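Unsaturated glucuronyl hydrolase (Streptococcus agalactiae, PDB 2ZZR) hydrolyses unsaturated hyaluronate, chondroitin and heparin disaccharides, releasing the unsaturated uronic acid by cleavage of the (1->3) or (1->4) glycosidic bond. Local coordinates at residues C76-Y81 with C123-R128; D64-T69 with N106-D111; E29-K34 with S341-Y346. One frame throughout, in Å; residues are numbered along the deposited sequence.

How the contacts relate
All three contacts belong to the alpha barrel of this family 88 glycoside hydrolase. Contact 1 joins helices 70-84 and 115-130, and contact 2 joins the loops that lead into the same two helices. Their segments alternate along the chain, and the centres lie about 19 Å apart with about 8 Å between nearest atoms. Contact 3 links helix 25-46 to helix 328-346; along the sequence, the loop it closes contains both other contacts. Its centre is about 21 Å from that of contact 1 and about 31 Å from that of contact 2. The side chain of Ala109 in contact 2 is about 10 Å from that of the nucleophile Asp114, whereas contacts 1 and 3 are away from the substrate site.

Contact 1 (C76-Y81 with C123-R128); sequences CLWLAY and CTAEYR
Trp78 meets two consecutive residues of the other helix. At its pyrrole end, Trp78 CD1 lies 3.5 Å from Ala125 CB, which approaches the ring obliquely. At the benzene end, Trp78 CZ2 comes to 3.4 Å from Glu126 CB, and the carboxylate reaches the outer corner of the ring, with Glu126 OE1 3.5 Å from Trp78 CH2. Between these two ends the backbone of Glu126 lies over one face of the indole, its CA 4.1 Å above the plane and displaced toward the rim. The glutamate side chain slants across the benzene end, CG anti to the backbone N (chi1 -173°) and the extended chain taking the carboxylate out past CZ2 to CH2; the carboxylate plane is turned 41° from that of the indole.

These residues sit on helices 70-84 and 115-130, two neighbours in the alpha barrel of the six-hairpin glycosidase clan, joined in sequence through helix 87-105. That intervening helix packs against both partners, Ala93 touching Trp78 and Val97 touching Glu126. It also supplies His94, whose ND1 is hydrogen-bonded to Glu126 OE2, a polar partner that satisfies this buried oxygen and, if the histidine is protonated, would probably stabilise the carboxylate's negative charge. Trp78 NE1 makes a weak hydrogen bond to Ser122 O, and Tyr81 CD1 stands at the ring edge, in plane. Near the chain's C-terminus, Tyr396 touches both Trp78 and Ala125.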
loop_
_atom_site.group_PDB
_atom_site.type_symbol
_atom_site.label_atom_id
_atom_site.label_comp_id
_atom_site.label_asym_id
_atom_site.label_seq_id
_atom_site.Cartn_x
_atom_site.Cartn_y
_atom_site.Cartn_z
ATOM N N CYS A 76 -5.976 -3.912 10.217
ATOM C CA CYS A 76 -7.240 -3.240 10.564
ATOM C C CYS A 76 -7.503 -3.373 12.065
ATOM O O CYS A 76 -7.885 -2.400 12.729
ATOM C CB CYS A 76 -8.431 -3.817 9.784
ATOM S SG CYS A 76 -8.494 -3.391 8.015
ATOM N N LEU A 77 -7.291 -4.576 12.591
ATOM C CA LEU A 77 -7.479 -4.831 14.025
ATOM C C LEU A 77 -6.548 -3.985 14.899
ATOM O O LEU A 77 -6.995 -3.410 15.901
ATOM C CB LEU A 77 -7.305 -6.318 14.346
ATOM C CG LEU A 77 -8.218 -7.286 13.586
ATOM C CD1 LEU A 77 -7.947 -8.722 14.024
ATOM C CD2 LEU A 77 -9.691 -6.925 13.722
ATOM N N TRP A 78 -5.270 -3.906 14.526
ATOM C CA TRP A 78 -4.301 -3.113 15.294
ATOM C C TRP A 78 -4.618 -1.622 15.230
ATOM O O TRP A 78 -4.492 -0.917 16.236
ATOM C CB TRP A 78 -2.853 -3.361 14.851
ATOM C CG TRP A 78 -2.270 -4.679 15.270
ATOM C CD1 TRP A 78 -1.668 -5.601 14.459
ATOM C CD2 TRP A 78 -2.229 -5.225 16.598
ATOM N NE1 TRP A 78 -1.247 -6.682 15.198
ATOM C CE2 TRP A 78 -1.585 -6.482 16.513
ATOM C CE3 TRP A 78 -2.683 -4.778 17.849
ATOM C CZ2 TRP A 78 -1.387 -7.303 17.631
ATOM C CZ3 TRP A 78 -2.481 -5.592 18.962
ATOM C CH2 TRP A 78 -1.833 -6.836 18.847
ATOM N N LEU A 79 -5.040 -1.142 14.060
ATOM C CA LEU A 79 -5.424 0.263 13.930
ATOM C C LEU A 79 -6.605 0.588 14.836
ATOM O O LEU A 79 -6.602 1.610 15.526
ATOM C CB LEU A 79 -5.770 0.604 12.489
ATOM C CG LEU A 79 -4.558 0.672 11.563
ATOM C CD1 LEU A 79 -5.063 0.831 10.147
ATOM C CD2 LEU A 79 -3.626 1.830 11.944
ATOM N N ALA A 80 -7.600 -0.298 14.828
ATOM C CA ALA A 80 -8.770 -0.166 15.697
ATOM C C ALA A 80 -8.344 -0.178 17.166
ATOM O O ALA A 80 -8.852 0.611 17.976
ATOM C CB ALA A 80 -9.767 -1.293 15.412
ATOM N N TYR A 81 -7.409 -1.068 17.494
ATOM C CA TYR A 81 -6.876 -1.195 18.850
ATOM C C TYR A 81 -6.181 0.083 19.324
ATOM O O TYR A 81 -6.304 0.468 20.488
ATOM C CB TYR A 81 -5.923 -2.390 18.951
ATOM C CG TYR A 81 -5.280 -2.544 20.310
ATOM C CD1 TYR A 81 -3.925 -2.273 20.499
ATOM C CD2 TYR A 81 -6.033 -2.944 21.418
ATOM C CE1 TYR A 81 -3.332 -2.407 21.753
ATOM C CE2 TYR A 81 -5.453 -3.078 22.669
ATOM C CZ TYR A 81 -4.108 -2.807 22.830
ATOM O OH TYR A 81 -3.527 -2.941 24.067
ATOM N N CYS A 123 2.680 -8.329 12.366
ATOM C CA CYS A 123 3.709 -8.598 13.361
ATOM C C CYS A 123 4.494 -7.348 13.728
ATOM O O CYS A 123 4.633 -7.027 14.905
ATOM C CB CYS A 123 4.638 -9.701 12.871
ATOM S SG CYS A 123 3.744 -11.245 12.578
ATOM N N THR A 124 4.996 -6.623 12.732
ATOM C CA THR A 124 5.748 -5.407 13.057
ATOM C C THR A 124 4.831 -4.413 13.775
ATOM O O THR A 124 5.258 -3.735 14.712
ATOM C CB THR A 124 6.414 -4.776 11.823
ATOM O OG1 THR A 124 7.056 -5.807 11.068
ATOM C CG2 THR A 124 7.467 -3.762 12.247
ATOM N N ALA A 125 3.572 -4.363 13.348
ATOM C CA ALA A 125 2.548 -3.550 14.009
ATOM C C ALA A 125 2.496 -3.818 15.509
ATOM O O ALA A 125 2.574 -2.876 16.309
ATOM C CB ALA A 125 1.193 -3.790 13.394
ATOM N N GLU A 126 2.370 -5.089 15.897
ATOM C CA GLU A 126 2.322 -5.391 17.328
ATOM C C GLU A 126 3.603 -4.973 18.030
ATOM O O GLU A 126 3.551 -4.421 19.133
ATOM C CB GLU A 126 2.003 -6.852 17.643
ATOM C CG GLU A 126 1.806 -7.009 19.163
ATOM C CD GLU A 126 1.275 -8.347 19.609
ATOM O OE1 GLU A 126 0.666 -8.381 20.704
ATOM O OE2 GLU A 126 1.471 -9.354 18.898
ATOM N N TYR A 127 4.749 -5.224 17.395
ATOM C CA TYR A 127 6.024 -4.819 17.973
ATOM C C TYR A 127 6.076 -3.316 18.271
ATOM O O TYR A 127 6.547 -2.918 19.338
ATOM C CB TYR A 127 7.215 -5.243 17.111
ATOM C CG TYR A 127 8.536 -4.932 17.783
ATOM C CD1 TYR A 127 9.338 -3.882 17.335
ATOM C CD2 TYR A 127 8.961 -5.663 18.897
ATOM C CE1 TYR A 127 10.549 -3.585 17.960
ATOM C CE2 TYR A 127 10.170 -5.369 19.534
ATOM C CZ TYR A 127 10.953 -4.330 19.062
ATOM O OH TYR A 127 12.141 -4.029 19.681
ATOM N N ARG A 128 5.596 -2.493 17.335
ATOM C CA ARG A 128 5.489 -1.042 17.551
ATOM C C ARG A 128 4.642 -0.727 18.776
ATOM O O ARG A 128 4.980 0.158 19.572
ATOM C CB ARG A 128 4.832 -0.346 16.357
ATOM C CG ARG A 128 5.529 -0.527 15.038
ATOM C CD ARG A 128 6.826 0.227 14.980
ATOM N NE ARG A 128 7.260 0.368 13.593
ATOM C CZ ARG A 128 8.525 0.432 13.200
ATOM N NH1 ARG A 128 8.795 0.574 11.912
ATOM N NH2 ARG A 128 9.516 0.372 14.081
#

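Contact 2 (D64-T69 with N106-D111); sequences DNTEWT and NRIALD
Thr66 meets Ala109 in a stretch of loop whose flat groups, Trp68, Asp64 and Glu67, belong to residues 64-69. The indole of Trp68 has Thr69 CG2 over the centre of one face, 3.3 Å above its plane; its ring also meets that of Trp377 with planes about 35° apart, and NE1 is hydrogen-bonded to Tyr363 OH. The carboxylate of Asp64 receives Thr66 OG1 on the syn side of OD1, at 2.7 Å and 30° out of its plane. The Glu67 carboxylate curls over to the following amide, OE1 accepting Trp68 N through its anti lone pair.

Across the contact the touch is small: a methyl against a carbonyl oxygen, and two methyls at longer range. Ala109 CB lies 3.6 Å from Thr66 O and 4.1 Å from Thr66 CB, while Thr66 CG2 and Ile108 CG2 approach to 4.2 Å. With chi1 at 60°, the threonine hydroxyl sits between the backbone N and the carbonyl carbon and reaches back to Asp64, leaving the methyl to face Ile108. No direct hydrogen bond joins the loops; a water donates to both Thr66 O (2.8 Å) and Ala109 O (3.2 Å).

Arg103 of helix 87-105 also bridges the two loops. Its guanidinium is hydrogen-bonded to Asn65 OD1 and Glu67 O in one and to Ile108 O and Ala109 O in the other. That helix stops in a Schellman motif at Arg107, and Ala109 has positive phi as well. Both loops connect to helices of the alpha barrel, and the position of Ala109, its side chain about 10 Å from that of the nucleophile Asp114, is consistent with a place near the active-site end of the barrel.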
loop_
_atom_site.group_PDB
_atom_site.type_symbol
_atom_site.label_atom_id
_atom_site.label_comp_id
_atom_site.label_asym_id
_atom_site.label_seq_id
_atom_site.Cartn_x
_atom_site.Cartn_y
_atom_site.Cartn_z
ATOM N N ASP A 64 -7.903 -19.346 5.002
ATOM C CA ASP A 64 -6.787 -19.568 5.910
ATOM C C ASP A 64 -5.647 -18.577 5.642
ATOM O O ASP A 64 -5.814 -17.627 4.867
ATOM C CB ASP A 64 -6.305 -21.028 5.861
ATOM C CG ASP A 64 -5.765 -21.441 4.492
ATOM O OD1 ASP A 64 -5.656 -20.597 3.575
ATOM O OD2 ASP A 64 -5.433 -22.636 4.337
ATOM N N ASN A 65 -4.507 -18.800 6.292
ATOM C CA ASN A 65 -3.376 -17.879 6.216
ATOM C C ASN A 65 -2.375 -18.265 5.125
ATOM O O ASN A 65 -1.241 -18.656 5.414
ATOM C CB ASN A 65 -2.683 -17.759 7.583
ATOM C CG ASN A 65 -1.843 -16.495 7.707
ATOM O OD1 ASN A 65 -1.698 -15.734 6.748
ATOM N ND2 ASN A 65 -1.286 -16.266 8.896
ATOM N N THR A 66 -2.799 -18.135 3.868
ATOM C CA THR A 66 -1.980 -18.580 2.734
ATOM C C THR A 66 -1.985 -17.608 1.547
ATOM O O THR A 66 -1.432 -17.918 0.494
ATOM C CB THR A 66 -2.431 -19.973 2.220
ATOM O OG1 THR A 66 -3.791 -19.898 1.790
ATOM C CG2 THR A 66 -2.286 -21.043 3.308
ATOM N N GLU A 67 -2.600 -16.440 1.710
ATOM C CA GLU A 67 -2.608 -15.432 0.643
ATOM C C GLU A 67 -1.551 -14.345 0.867
ATOM O O GLU A 67 -0.755 -14.438 1.799
ATOM C CB GLU A 67 -4.003 -14.816 0.472
ATOM C CG GLU A 67 -4.825 -15.414 -0.688
ATOM C CD GLU A 67 -4.323 -15.017 -2.065
ATOM O OE1 GLU A 67 -3.237 -14.410 -2.165
ATOM O OE2 GLU A 67 -5.021 -15.329 -3.059
ATOM N N TRP A 68 -1.528 -13.335 -0.003
ATOM C CA TRP A 68 -0.618 -12.195 0.162
ATOM C C TRP A 68 -1.261 -11.081 0.989
ATOM O O TRP A 68 -0.605 -10.088 1.314
ATOM C CB TRP A 68 -0.161 -11.637 -1.201
ATOM C CG TRP A 68 -1.224 -10.922 -2.012
ATOM C CD1 TRP A 68 -2.124 -11.495 -2.868
ATOM C CD2 TRP A 68 -1.476 -9.509 -2.055
ATOM N NE1 TRP A 68 -2.922 -10.531 -3.435
ATOM C CE2 TRP A 68 -2.548 -9.302 -2.954
ATOM C CE3 TRP A 68 -0.902 -8.397 -1.415
ATOM C CZ2 TRP A 68 -3.069 -8.027 -3.228
ATOM C CZ3 TRP A 68 -1.415 -7.125 -1.691
ATOM C CH2 TRP A 68 -2.489 -6.953 -2.593
ATOM N N THR A 69 -2.530 -11.282 1.340
ATOM C CA THR A 69 -3.402 -10.222 1.854
ATOM C C THR A 69 -3.774 -10.366 3.335
ATOM O O THR A 69 -4.431 -9.481 3.894
ATOM C CB THR A 69 -4.720 -10.189 1.068
ATOM O OG1 THR A 69 -5.252 -11.520 0.967
ATOM C CG2 THR A 69 -4.510 -9.625 -0.328
ATOM N N ASN A 106 7.250 -22.541 9.279
ATOM C CA ASN A 106 6.998 -23.664 8.387
ATOM C C ASN A 106 7.079 -23.318 6.904
ATOM O O ASN A 106 6.786 -24.162 6.052
ATOM C CB ASN A 106 5.644 -24.278 8.723
ATOM C CG ASN A 106 5.666 -25.014 10.038
ATOM O OD1 ASN A 106 6.361 -26.021 10.182
ATOM N ND2 ASN A 106 4.921 -24.511 11.015
ATOM N N ARG A 107 7.475 -22.080 6.604
ATOM C CA ARG A 107 7.677 -21.618 5.223
ATOM C C ARG A 107 6.487 -21.956 4.309
ATOM O O ARG A 107 6.654 -22.485 3.201
ATOM C CB ARG A 107 8.996 -22.165 4.660
ATOM C CG ARG A 107 10.243 -21.714 5.435
ATOM C CD ARG A 107 11.515 -22.403 4.940
ATOM N NE ARG A 107 11.814 -22.092 3.540
ATOM C CZ ARG A 107 12.535 -21.049 3.131
ATOM N NH1 ARG A 107 13.047 -20.193 4.011
ATOM N NH2 ARG A 107 12.747 -20.863 1.831
ATOM N N ILE A 108 5.288 -21.644 4.792
ATOM C CA ILE A 108 4.047 -21.921 4.077
ATOM C C ILE A 108 3.634 -20.736 3.211
ATOM O O ILE A 108 3.396 -19.640 3.725
ATOM C CB ILE A 108 2.898 -22.261 5.059
ATOM C CG1 ILE A 108 3.240 -23.519 5.864
ATOM C CG2 ILE A 108 1.562 -22.423 4.308
ATOM C CD1 ILE A 108 2.393 -23.699 7.111
ATOM N N ALA A 109 3.545 -20.972 1.899
ATOM C CA ALA A 109 3.045 -19.990 0.934
ATOM C C ALA A 109 3.772 -18.638 0.994
ATOM O O ALA A 109 3.137 -17.579 1.008
ATOM C CB ALA A 109 1.525 -19.803 1.097
ATOM N N LEU A 110 5.100 -18.681 1.025
ATOM C CA LEU A 110 5.894 -17.455 1.158
ATOM C C LEU A 110 6.978 -17.268 0.087
ATOM O O LEU A 110 7.911 -16.481 0.272
ATOM C CB LEU A 110 6.490 -17.357 2.569
ATOM C CG LEU A 110 5.506 -17.153 3.729
ATOM C CD1 LEU A 110 6.238 -17.212 5.062
ATOM C CD2 LEU A 110 4.734 -15.833 3.604
ATOM N N ASP A 111 6.840 -17.963 -1.043
ATOM C CA ASP A 111 7.820 -17.843 -2.127
ATOM C C ASP A 111 7.429 -16.738 -3.095
ATOM O O ASP A 111 7.075 -16.977 -4.252
ATOM C CB ASP A 111 8.017 -19.188 -2.825
ATOM C CG ASP A 111 8.422 -20.263 -1.861
ATOM O OD1 ASP A 111 7.682 -21.267 -1.752
ATOM O OD2 ASP A 111 9.452 -20.080 -1.169
HETATM O O HOH W 1 0.631 -16.486 -0.658
#

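Contact 3 (E29-K34 with S341-Y346)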
loop_
_atom_site.group_PDB
_atom_site.type_symbol
_atom_site.label_atom_id
_atom_site.label_comp_id
_atom_site.label_asym_id
_atom_site.label_seq_id
_atom_site.Cartn_x
_atom_site.Cartn_y
_atom_site.Cartn_z
ATOM N N GLU A 29 -13.559 11.084 13.215
ATOM C CA GLU A 29 -13.958 10.261 14.356
ATOM C C GLU A 29 -15.158 9.373 14.020
ATOM O O GLU A 29 -15.165 8.183 14.332
ATOM C CB GLU A 29 -14.331 11.177 15.509
ATOM C CG GLU A 29 -14.103 10.628 16.877
ATOM C CD GLU A 29 -14.210 11.728 17.911
ATOM O OE1 GLU A 29 -15.319 12.283 18.065
ATOM O OE2 GLU A 29 -13.190 12.049 18.549
ATOM N N GLU A 30 -16.164 9.965 13.385
ATOM C CA GLU A 30 -17.377 9.240 13.004
ATOM C C GLU A 30 -17.115 8.191 11.915
ATOM O O GLU A 30 -17.703 7.100 11.946
ATOM C CB GLU A 30 -18.499 10.210 12.626
ATOM C CG GLU A 30 -19.069 10.913 13.868
ATOM C CD GLU A 30 -20.223 11.862 13.595
ATOM O OE1 GLU A 30 -20.533 12.146 12.419
ATOM O OE2 GLU A 30 -20.819 12.344 14.585
ATOM N N ALA A 31 -16.212 8.510 10.985
ATOM C CA ALA A 31 -15.774 7.540 9.966
ATOM C C ALA A 31 -15.046 6.353 10.601
ATOM O O ALA A 31 -15.268 5.192 10.219
ATOM C CB ALA A 31 -14.899 8.221 8.910
ATOM N N ILE A 32 -14.176 6.642 11.570
ATOM C CA ILE A 32 -13.468 5.599 12.306
ATOM C C ILE A 32 -14.457 4.711 13.059
ATOM O O ILE A 32 -14.358 3.478 13.024
ATOM C CB ILE A 32 -12.428 6.182 13.298
ATOM C CG1 ILE A 32 -11.253 6.813 12.536
ATOM C CG2 ILE A 32 -11.913 5.098 14.238
ATOM C CD1 ILE A 32 -10.278 7.596 13.425
ATOM N N GLU A 33 -15.415 5.343 13.733
ATOM C CA GLU A 33 -16.382 4.592 14.524
ATOM C C GLU A 33 -17.276 3.696 13.665
ATOM O O GLU A 33 -17.548 2.561 14.051
ATOM C CB GLU A 33 -17.183 5.528 15.434
ATOM C CG GLU A 33 -16.374 5.953 16.653
ATOM C CD GLU A 33 -16.962 7.128 17.416
ATOM O OE1 GLU A 33 -17.977 7.711 16.971
ATOM O OE2 GLU A 33 -16.387 7.478 18.468
ATOM N N LYS A 34 -17.683 4.187 12.493
ATOM C CA LYS A 34 -18.459 3.387 11.535
ATOM C C LYS A 34 -17.644 2.185 11.035
ATOM O O LYS A 34 -18.166 1.073 10.940
ATOM C CB LYS A 34 -18.953 4.246 10.365
ATOM C CG LYS A 34 -19.996 3.559 9.464
ATOM C CD LYS A 34 -20.572 4.497 8.411
ATOM C CE LYS A 34 -19.559 4.820 7.323
ATOM N NZ LYS A 34 -20.173 5.539 6.181
ATOM N N SER A 341 -14.136 12.310 0.168
ATOM C CA SER A 341 -14.922 11.546 -0.799
ATOM C C SER A 341 -15.019 10.067 -0.426
ATOM O O SER A 341 -16.094 9.471 -0.524
ATOM C CB SER A 341 -14.366 11.701 -2.209
ATOM O OG SER A 341 -14.703 12.970 -2.736
ATOM N N LEU A 342 -13.908 9.476 0.019
ATOM C CA LEU A 342 -13.944 8.085 0.459
ATOM C C LEU A 342 -14.935 7.899 1.612
ATOM O O LEU A 342 -15.782 7.002 1.574
ATOM C CB LEU A 342 -12.547 7.580 0.839
ATOM C CG LEU A 342 -11.526 7.443 -0.295
ATOM C CD1 LEU A 342 -10.208 6.937 0.260
ATOM C CD2 LEU A 342 -12.020 6.519 -1.418
ATOM N N ILE A 343 -14.840 8.768 2.617
ATOM C CA ILE A 343 -15.704 8.702 3.790
ATOM C C ILE A 343 -17.173 8.872 3.401
ATOM O O ILE A 343 -18.030 8.084 3.823
ATOM C CB ILE A 343 -15.326 9.793 4.837
ATOM C CG1 ILE A 343 -13.963 9.491 5.466
ATOM C CG2 ILE A 343 -16.396 9.894 5.932
ATOM C CD1 ILE A 343 -13.345 10.689 6.185
ATOM N N GLU A 344 -17.450 9.886 2.588
ATOM C CA GLU A 344 -18.826 10.323 2.342
ATOM C C GLU A 344 -19.540 9.550 1.237
ATOM O O GLU A 344 -20.775 9.483 1.220
ATOM C CB GLU A 344 -18.863 11.821 2.027
ATOM C CG GLU A 344 -18.471 12.714 3.198
ATOM C CD GLU A 344 -18.553 14.198 2.878
ATOM O OE1 GLU A 344 -18.809 14.561 1.711
ATOM O OE2 GLU A 344 -18.349 15.008 3.810
ATOM N N GLN A 345 -18.776 8.971 0.315
ATOM C CA GLN A 345 -19.380 8.365 -0.873
ATOM C C GLN A 345 -19.047 6.891 -1.076
ATOM O O GLN A 345 -19.773 6.187 -1.792
ATOM C CB GLN A 345 -19.021 9.159 -2.138
ATOM C CG GLN A 345 -19.532 10.608 -2.171
ATOM C CD GLN A 345 -21.049 10.722 -2.047
ATOM O OE1 GLN A 345 -21.555 11.555 -1.291
ATOM N NE2 GLN A 345 -21.779 9.891 -2.793
ATOM N N TYR A 346 -17.965 6.423 -0.456
ATOM C CA TYR A 346 -17.458 5.079 -0.741
ATOM C C TYR A 346 -17.358 4.136 0.455
ATOM O O TYR A 346 -17.198 2.923 0.282
ATOM C CB TYR A 346 -16.123 5.169 -1.496
ATOM C CG TYR A 346 -16.274 5.771 -2.872
ATOM C CD1 TYR A 346 -16.591 4.968 -3.968
ATOM C CD2 TYR A 346 -16.120 7.143 -3.081
ATOM C CE1 TYR A 346 -16.747 5.514 -5.237
ATOM C CE2 TYR A 346 -16.275 7.702 -4.354
ATOM C CZ TYR A 346 -16.590 6.875 -5.425
ATOM O OH TYR A 346 -16.744 7.397 -6.689
#
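Ala31 CB rests against the flank of Ile343, near both branches, 3.7 Å from Ile343 CG2 and 3.8 Å from Ile343 CG1, with Ile343 CD1 slightly farther at 4.0 Å. The isoleucine presents this flank to the methyl through its chi1 of -69°, which puts CG2 anti to the backbone N and CG1 anti to the carbonyl carbon. The close approach, CA atoms of Ala31 and Ile343 6.3 Å apart, is consistent with the small alanine at this point.

One turn further along helix 25-46, Lys34 points across to the backbone of Ile343, and only its amine comes near. Its CG is anti to the backbone N (chi1 -169°), and a bend at chi3, 72°, accompanies the reach of the amine toward the isoleucine carbonyl. There Lys34 NZ stops 4.1 Å from Ile343 O, too far for a hydrogen bond, and is instead hydrogen-bonded to Asn349 OD1 and Ser347 OG. Ser347 OG is bonded to Ile343 O as well, so the hydroxyl links the lysine to the carbonyl that it does not reach itself.

The two helices come from the N-terminal part and from the later part of the chain, the segments 307 residues apart, and their packing brings these distant parts of the alpha barrel side by side. Helix 376-390 backs the join: Tyr382 touches both Ala31 and Ile343, and Leu386 touches Ile343 and Ile32. The segment 341-346 includes a wider pi-type turn at 342-346.

The chemistry is therefore divided. The direct touch between the segments' side chains is purely aliphatic, resting on van der Waals contact, whereas the amine is satisfied by Asn349 OD1 and Ser347 OG, with Ile343 O near enough at most for a weak, probably favourable electrostatic attraction.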